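Local coordinates for protein proteasome accessory factor B/C (PafBC) (Paenarthrobacter aurescens, PDB 6SJ9) that acts as a transcriptional regulator of the bacterial DNA damage response, carrying WYL domains alongside winged helix-turn-helix modules in one chain, at residues Val153-Met157 / Pro182-Gly186; Gly190-Leu194 / Val206-Met212. All coordinates share one frame; numbering follows the deposited sequence.

Contact 1 (Val153-Met157 / Pro182-Gly186); sequences VVAAM and PWGLG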
ATOM      1  N   VAL A 153      17.347  -7.579  12.459  1.00 39.67           N
ATOM      2  CA  VAL A 153      16.876  -7.671  13.841  1.00 37.36           C
ATOM      3  C   VAL A 153      16.126  -8.977  14.055  1.00 39.62           C
ATOM      4  O   VAL A 153      16.340  -9.670  15.046  1.00 40.43           O
ATOM      5  CB  VAL A 153      16.006  -6.452  14.203  1.00 33.61           C
ATOM      6  CG1 VAL A 153      15.316  -6.679  15.577  1.00 37.95           C
ATOM      7  CG2 VAL A 153      16.914  -5.238  14.336  1.00 34.35           C
ATOM      8  N   VAL A 154      15.231  -9.325  13.122  1.00 38.87           N
ATOM      9  CA  VAL A 154      14.480 -10.579  13.213  1.00 33.76           C
ATOM     10  C   VAL A 154      15.449 -11.775  13.216  1.00 33.27           C
ATOM     11  O   VAL A 154      15.229 -12.764  13.919  1.00 36.02           O
ATOM     12  CB  VAL A 154      13.473 -10.696  12.028  1.00 37.22           C
ATOM     13  CG1 VAL A 154      12.942 -12.078  11.886  1.00 34.18           C
ATOM     14  CG2 VAL A 154      12.260  -9.746  12.235  1.00 37.40           C
ATOM     15  N   ALA A 155      16.477 -11.727  12.366  1.00 33.84           N
ATOM     16  CA  ALA A 155      17.464 -12.809  12.300  1.00 38.76           C
ATOM     17  C   ALA A 155      18.279 -12.860  13.587  1.00 38.81           C
ATOM     18  O   ALA A 155      18.488 -13.925  14.145  1.00 40.39           O
ATOM     19  CB  ALA A 155      18.401 -12.621  11.059  1.00 39.11           C
ATOM     20  N   ALA A 156      18.662 -11.699  14.110  1.00 36.17           N
ATOM     21  CA  ALA A 156      19.401 -11.658  15.367  1.00 37.37           C
ATOM     22  C   ALA A 156      18.599 -12.308  16.498  1.00 38.46           C
ATOM     23  O   ALA A 156      19.128 -13.097  17.290  1.00 39.45           O
ATOM     24  CB  ALA A 156      19.732 -10.198  15.681  1.00 34.56           C
HETATM   25  N   MSE A 157      17.317 -11.988  16.590  1.00 33.61           N
HETATM   26  CA  MSE A 157      16.515 -12.549  17.684  1.00 33.48           C
HETATM   27  C   MSE A 157      16.310 -14.025  17.487  1.00 35.10           C
HETATM   28  O   MSE A 157      16.289 -14.760  18.456  1.00 38.68           O
HETATM   29  CB  MSE A 157      15.112 -11.863  17.785  1.00 33.41           C
HETATM   30  CG  MSE A 157      15.148 -10.374  17.862  1.00 35.88           C
HETATM   31 SE   MSE A 157      13.327  -9.572  18.364  1.00 47.43          SE
HETATM   32  CE  MSE A 157      12.539  -9.710  16.548  1.00 41.30           C
ATOM     33  N   PRO A 182      18.736  -7.559  21.124  1.00 35.29           N
ATOM     34  CA  PRO A 182      17.394  -7.093  20.681  1.00 36.70           C
ATOM     35  C   PRO A 182      16.275  -7.889  21.333  1.00 34.66           C
ATOM     36  O   PRO A 182      16.292  -9.120  21.328  1.00 34.73           O
ATOM     37  CB  PRO A 182      17.414  -7.318  19.173  1.00 36.44           C
ATOM     38  CG  PRO A 182      18.463  -8.518  19.010  1.00 36.15           C
ATOM     39  CD  PRO A 182      19.511  -8.202  20.032  1.00 35.05           C
ATOM     40  N   TRP A 183      15.331  -7.175  21.960  1.00 36.91           N
ATOM     41  CA  TRP A 183      14.154  -7.798  22.575  1.00 38.99           C
ATOM     42  C   TRP A 183      12.914  -7.699  21.715  1.00 42.06           C
ATOM     43  O   TRP A 183      12.048  -8.588  21.757  1.00 41.80           O
ATOM     44  CB  TRP A 183      13.821  -7.172  23.911  1.00 37.74           C
ATOM     45  CG  TRP A 183      14.886  -7.289  24.940  1.00 38.64           C
ATOM     46  CD1 TRP A 183      16.062  -7.968  24.853  1.00 37.35           C
ATOM     47  CD2 TRP A 183      14.865  -6.681  26.244  1.00 41.15           C
ATOM     48  NE1 TRP A 183      16.772  -7.839  26.048  1.00 37.43           N
ATOM     49  CE2 TRP A 183      16.058  -7.029  26.897  1.00 38.35           C
ATOM     50  CE3 TRP A 183      13.952  -5.865  26.907  1.00 45.64           C
ATOM     51  CZ2 TRP A 183      16.353  -6.604  28.203  1.00 39.67           C
ATOM     52  CZ3 TRP A 183      14.260  -5.436  28.201  1.00 49.32           C
ATOM     53  CH2 TRP A 183      15.444  -5.820  28.829  1.00 45.54           C
ATOM     54  N   GLY A 184      12.795  -6.635  20.943  1.00 42.65           N
ATOM     55  CA  GLY A 184      11.604  -6.495  20.140  1.00 44.89           C
ATOM     56  C   GLY A 184      11.670  -5.311  19.208  1.00 42.23           C
ATOM     57  O   GLY A 184      12.478  -4.395  19.378  1.00 46.78           O
ATOM     58  N   LEU A 185      10.854  -5.400  18.176  1.00 36.45           N
ATOM     59  CA  LEU A 185      10.544  -4.313  17.283  1.00 39.37           C
ATOM     60  C   LEU A 185       9.117  -3.842  17.544  1.00 40.98           C
ATOM     61  O   LEU A 185       8.236  -4.632  17.905  1.00 44.64           O
ATOM     62  CB  LEU A 185      10.681  -4.753  15.840  1.00 41.03           C
ATOM     63  CG  LEU A 185      12.101  -5.047  15.352  1.00 40.93           C
ATOM     64  CD1 LEU A 185      11.992  -5.889  14.137  1.00 39.62           C
ATOM     65  CD2 LEU A 185      12.797  -3.722  15.009  1.00 38.87           C
ATOM     66  N   GLY A 186       8.874  -2.567  17.307  1.00 40.36           N
ATOM     67  CA  GLY A 186       7.572  -2.026  17.641  1.00 44.27           C
ATOM     68  C   GLY A 186       7.248  -0.788  16.838  1.00 50.13           C
ATOM     69  O   GLY A 186       8.137  -0.080  16.349  1.00 53.88           O
TER

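Contact 2 (Gly190-Leu194 / Val206-Met212); sequences GQWYL and VFRLSRM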
ATOM      1  N   GLY A 190       2.988   5.309  13.813  1.00 72.23           N
ATOM      2  CA  GLY A 190       3.475   4.991  12.487  1.00 71.14           C
ATOM      3  C   GLY A 190       4.963   4.672  12.389  1.00 69.92           C
ATOM      4  O   GLY A 190       5.390   4.133  11.364  1.00 65.73           O
ATOM      5  N   GLN A 191       5.754   4.916  13.442  1.00 70.87           N
ATOM      6  CA  GLN A 191       7.214   4.829  13.380  1.00 71.61           C
ATOM      7  C   GLN A 191       7.743   3.616  14.140  1.00 62.51           C
ATOM      8  O   GLN A 191       7.255   3.290  15.228  1.00 59.91           O
ATOM      9  CB  GLN A 191       7.836   6.110  13.969  1.00 82.17           C
ATOM     10  CG  GLN A 191       7.517   7.374  13.159  1.00 91.94           C
ATOM     11  CD  GLN A 191       7.768   7.158  11.662  1.00100.42           C
ATOM     12  OE1 GLN A 191       6.829   6.920  10.886  1.00103.61           O
ATOM     13  NE2 GLN A 191       9.041   7.228  11.253  1.00102.57           N
ATOM     14  N   TRP A 192       8.798   2.997  13.600  1.00 57.28           N
ATOM     15  CA  TRP A 192       9.291   1.732  14.116  1.00 52.11           C
ATOM     16  C   TRP A 192      10.480   1.924  15.056  1.00 49.73           C
ATOM     17  O   TRP A 192      11.358   2.763  14.831  1.00 52.84           O
ATOM     18  CB  TRP A 192       9.680   0.795  12.992  1.00 51.95           C
ATOM     19  CG  TRP A 192       8.522   0.092  12.347  1.00 50.48           C
ATOM     20  CD1 TRP A 192       7.778   0.527  11.265  1.00 52.79           C
ATOM     21  CD2 TRP A 192       7.942  -1.140  12.758  1.00 47.27           C
ATOM     22  NE1 TRP A 192       6.806  -0.404  10.957  1.00 50.71           N
ATOM     23  CE2 TRP A 192       6.868  -1.425  11.865  1.00 46.69           C
ATOM     24  CE3 TRP A 192       8.205  -2.029  13.803  1.00 48.26           C
ATOM     25  CZ2 TRP A 192       6.067  -2.566  11.985  1.00 44.87           C
ATOM     26  CZ3 TRP A 192       7.403  -3.179  13.921  1.00 46.99           C
ATOM     27  CH2 TRP A 192       6.341  -3.432  13.005  1.00 46.37           C
ATOM     28  N   TYR A 193      10.520   1.097  16.073  1.00 40.73           N
ATOM     29  CA  TYR A 193      11.489   1.175  17.150  1.00 40.96           C
ATOM     30  C   TYR A 193      12.039  -0.221  17.392  1.00 42.89           C
ATOM     31  O   TYR A 193      11.312  -1.207  17.256  1.00 41.88           O
ATOM     32  CB  TYR A 193      10.860   1.637  18.464  1.00 41.88           C
ATOM     33  CG  TYR A 193      10.254   3.024  18.403  1.00 53.74           C
ATOM     34  CD1 TYR A 193       9.019   3.238  17.803  1.00 59.61           C
ATOM     35  CD2 TYR A 193      10.921   4.124  18.931  1.00 58.78           C
ATOM     36  CE1 TYR A 193       8.463   4.532  17.746  1.00 63.61           C
ATOM     37  CE2 TYR A 193      10.374   5.410  18.878  1.00 62.52           C
ATOM     38  CZ  TYR A 193       9.148   5.601  18.282  1.00 65.24           C
ATOM     39  OH  TYR A 193       8.614   6.877  18.221  1.00 69.65           O
ATOM     40  N   LEU A 194      13.287  -0.267  17.856  1.00 41.24           N
ATOM     41  CA  LEU A 194      13.929  -1.445  18.419  1.00 37.93           C
ATOM     42  C   LEU A 194      14.052  -1.232  19.927  1.00 39.93           C
ATOM     43  O   LEU A 194      14.448  -0.141  20.391  1.00 37.90           O
ATOM     44  CB  LEU A 194      15.319  -1.622  17.798  1.00 39.65           C
ATOM     45  CG  LEU A 194      16.230  -2.629  18.524  1.00 40.19           C
ATOM     46  CD1 LEU A 194      15.804  -4.107  18.339  1.00 37.71           C
ATOM     47  CD2 LEU A 194      17.656  -2.421  18.066  1.00 39.27           C
ATOM     48  N   VAL A 206      15.441   2.195  23.951  1.00 45.63           N
ATOM     49  CA  VAL A 206      14.602   2.210  22.774  1.00 47.49           C
ATOM     50  C   VAL A 206      15.296   3.027  21.695  1.00 46.66           C
ATOM     51  O   VAL A 206      15.813   4.120  21.961  1.00 47.86           O
ATOM     52  CB  VAL A 206      13.205   2.758  23.093  1.00 53.03           C
ATOM     53  CG1 VAL A 206      12.299   2.471  21.919  1.00 54.31           C
ATOM     54  CG2 VAL A 206      12.674   2.120  24.354  1.00 55.81           C
ATOM     55  N   PHE A 207      15.370   2.461  20.508  1.00 46.74           N
ATOM     56  CA  PHE A 207      16.036   3.053  19.364  1.00 48.65           C
ATOM     57  C   PHE A 207      15.024   3.261  18.241  1.00 47.32           C
ATOM     58  O   PHE A 207      14.367   2.303  17.824  1.00 45.63           O
ATOM     59  CB  PHE A 207      17.145   2.102  18.899  1.00 44.51           C
ATOM     60  CG  PHE A 207      18.159   1.800  19.971  1.00 42.13           C
ATOM     61  CD1 PHE A 207      19.200   2.690  20.247  1.00 45.35           C
ATOM     62  CD2 PHE A 207      18.029   0.670  20.748  1.00 39.82           C
ATOM     63  CE1 PHE A 207      20.132   2.420  21.241  1.00 44.87           C
ATOM     64  CE2 PHE A 207      18.972   0.364  21.724  1.00 40.39           C
ATOM     65  CZ  PHE A 207      20.014   1.237  21.976  1.00 44.64           C
ATOM     66  N   ARG A 208      14.931   4.480  17.713  1.00 47.77           N
ATOM     67  CA  ARG A 208      14.141   4.708  16.507  1.00 48.15           C
ATOM     68  C   ARG A 208      14.896   4.221  15.275  1.00 42.94           C
ATOM     69  O   ARG A 208      16.063   4.547  15.099  1.00 48.95           O
ATOM     70  CB  ARG A 208      13.769   6.174  16.334  1.00 58.29           C
ATOM     71  CG  ARG A 208      13.297   6.907  17.561  1.00 69.67           C
ATOM     72  CD  ARG A 208      12.979   8.388  17.176  1.00 79.27           C
ATOM     73  NE  ARG A 208      12.161   8.391  15.959  1.00 84.80           N
ATOM     74  CZ  ARG A 208      10.834   8.469  15.920  1.00 88.43           C
ATOM     75  NH1 ARG A 208      10.199   8.448  14.744  1.00 86.18           N
ATOM     76  NH2 ARG A 208      10.142   8.522  17.056  1.00 91.37           N
ATOM     77  N   LEU A 209      14.270   3.367  14.471  1.00 39.80           N
ATOM     78  CA  LEU A 209      14.967   2.822  13.300  1.00 45.23           C
ATOM     79  C   LEU A 209      15.450   3.932  12.378  1.00 52.61           C
ATOM     80  O   LEU A 209      16.584   3.874  11.865  1.00 56.45           O
ATOM     81  CB  LEU A 209      14.053   1.855  12.533  1.00 45.28           C
ATOM     82  CG  LEU A 209      14.213   0.353  12.729  1.00 48.63           C
ATOM     83  CD1 LEU A 209      14.024   0.010  14.168  1.00 46.25           C
ATOM     84  CD2 LEU A 209      13.195  -0.449  11.898  1.00 50.21           C
ATOM     85  N   SER A 210      14.654   5.009  12.251  1.00 52.93           N
ATOM     86  CA  SER A 210      15.024   6.104  11.359  1.00 54.27           C
ATOM     87  C   SER A 210      16.309   6.794  11.805  1.00 57.50           C
ATOM     88  O   SER A 210      16.968   7.429  10.976  1.00 62.50           O
ATOM     89  CB  SER A 210      13.882   7.117  11.244  1.00 54.31           C
ATOM     90  OG  SER A 210      13.703   7.855  12.451  1.00 57.66           O
ATOM     91  N   ARG A 211      16.703   6.668  13.076  1.00 56.59           N
ATOM     92  CA  ARG A 211      17.908   7.328  13.583  1.00 56.45           C
ATOM     93  C   ARG A 211      19.168   6.455  13.534  1.00 60.79           C
ATOM     94  O   ARG A 211      20.217   6.873  14.038  1.00 61.11           O
ATOM     95  CB  ARG A 211      17.679   7.838  14.993  1.00 57.37           C
ATOM     96  CG  ARG A 211      16.439   8.802  15.104  1.00 65.68           C
ATOM     97  CD  ARG A 211      16.783   9.967  16.007  1.00 73.62           C
ATOM     98  NE  ARG A 211      17.586  10.968  15.298  1.00 81.48           N
ATOM     99  CZ  ARG A 211      18.415  11.850  15.871  1.00 84.43           C
ATOM    100  NH1 ARG A 211      18.600  11.882  17.196  1.00 81.86           N
ATOM    101  NH2 ARG A 211      19.078  12.708  15.098  1.00 87.17           N
HETATM  102  N   MSE A 212      19.086   5.266  12.944  1.00 62.51           N
HETATM  103  CA  MSE A 212      20.261   4.410  12.748  1.00 63.27           C
HETATM  104  C   MSE A 212      21.061   4.891  11.544  1.00 64.84           C
HETATM  105  O   MSE A 212      20.524   5.045  10.448  1.00 61.58           O
HETATM  106  CB  MSE A 212      19.845   2.951  12.541  1.00 55.81           C
HETATM  107  CG  MSE A 212      19.390   2.255  13.795  1.00 61.41           C
HETATM  108 SE   MSE A 212      18.630   0.498  13.419  1.00 70.72          SE
HETATM  109  CE  MSE A 212      18.235  -0.015  15.277  1.00 70.84           C
TER
HETATM  110  O   HOH W   1      11.879   4.891  12.963  1.00 49.73           O

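Contact 1 (Val153-Met157 / Pro182-Gly186)
A first torsion of 170° swings CG1 of Val153 across from its own backbone N and straight at Leu185, whose side chain reaches back so that the two meet tip to tip. They belong to the Sm-fold of the first WYL domain, and the pair illustrates how such a fold is closed: helix 147-159 lies against the curled antiparallel sheet, here on strand 175-188, with local axes 138° apart in direction. The meeting is tight and wholly apolar. CG1 of Val153 sits 3.6 Å from Leu185 CG and 3.7 Å from Leu185 CD1, so one methyl meets the branch point and both methyls of the leucine. One turn further along the helix the strand offers a proline instead. Ala156 CB lies 3.9 Å from Pro182 CG, and that same ring corner is also flanked by CG of Met157, at 4.0 Å. Met157, a selenomethionine, slides past Pro182 in the opposite direction; with CG beside its backbone N and an extended second torsion (-169°), it carries SE past the ring to the strand's backbone, and the bend at the third torsion turns only the terminal CE. Its landing place is distinctive, because Trp183 and Gly184 both face Val195 on the neighbouring strand in a classic beta bulge. The indole of Trp183 leaves the helix behind and meets Phe230. Val154, turned from the strand, packs on Ile382 and Trp406, so the helix is held between strand 175-188 and later elements, helix 378-389 and strand 404-407. No hydrogen bond crosses between the two segments; SE of Met157 lies against the peptide joining Trp183 and Gly184, 3.8 Å from Trp183 O and 3.9 Å from Gly184 N.

Contact 2 (Gly190-Leu194 / Val206-Met212)
Tyr193 and Arg208 stand side by side on one face of the sheet, pointing the same way, and form a non-hydrogen-bonded antiparallel pair. The arginine lays CG along the ring, 3.5 Å from Tyr193 CE2, before a bend at its third torsion (48°) brings the guanidinium round towards the phenol end, its plane 78° from that of the ring. Tyr193 OH and Arg208 NH2 are modelled implausibly close, and their angle is poor, so this polar approach remains doubtful. Better defined is the other end of the group: NH1 forms a salt bridge with Asp284, which also accepts a hydrogen bond from Ser210 OG. CG1 of Val206 comes at the same ring obliquely, 3.7 Å from Tyr193 CD2. This is the beta hairpin of the WYL domain's Sm-fold, strands 191-198 and 203-208, and Leu194 and Phe207 are its hydrogen-bonded pair: Leu194 N donates to Phe207 O and Phe207 N to Leu194 O, both at 2.8 Å. On their face of the sheet a first torsion of 167° sets Leu194 CG beside its carbonyl carbon, and CD2 then reaches Met212, 3.7 Å from the selenomethionine CE, the two side chains crossing at about a right angle. After Arg208 the chain turns into a 3-10 segment, yet Leu209 N still donates to Trp192 O (3.0 Å). A water donates to that same oxygen and accepts from Ser210 N. Leu209 CD2 packs on Trp192 CB at 3.9 Å.

In the fold
After the N-terminal helices and strands the chain enters helix 147-159, passes strand 163-168 and comes back along strand 175-188, where contact 1 closes a loop of 24 residues. A short turn leads into strand 191-198; a second reversal gives strand 203-208, and contact 2 closes over the 11 residues between. The two contacts follow in series, neither nested nor crossed, with centres about 12 Å apart. They are joined by the strand pairing between them: Gly186 O probably accepts a hydrogen bond from Tyr193 N, and Leu194 CD1 packs on Gly184 O. Contact 1 thus fastens the helix to the sheet, contact 2 the sheet to its outer hairpin strand.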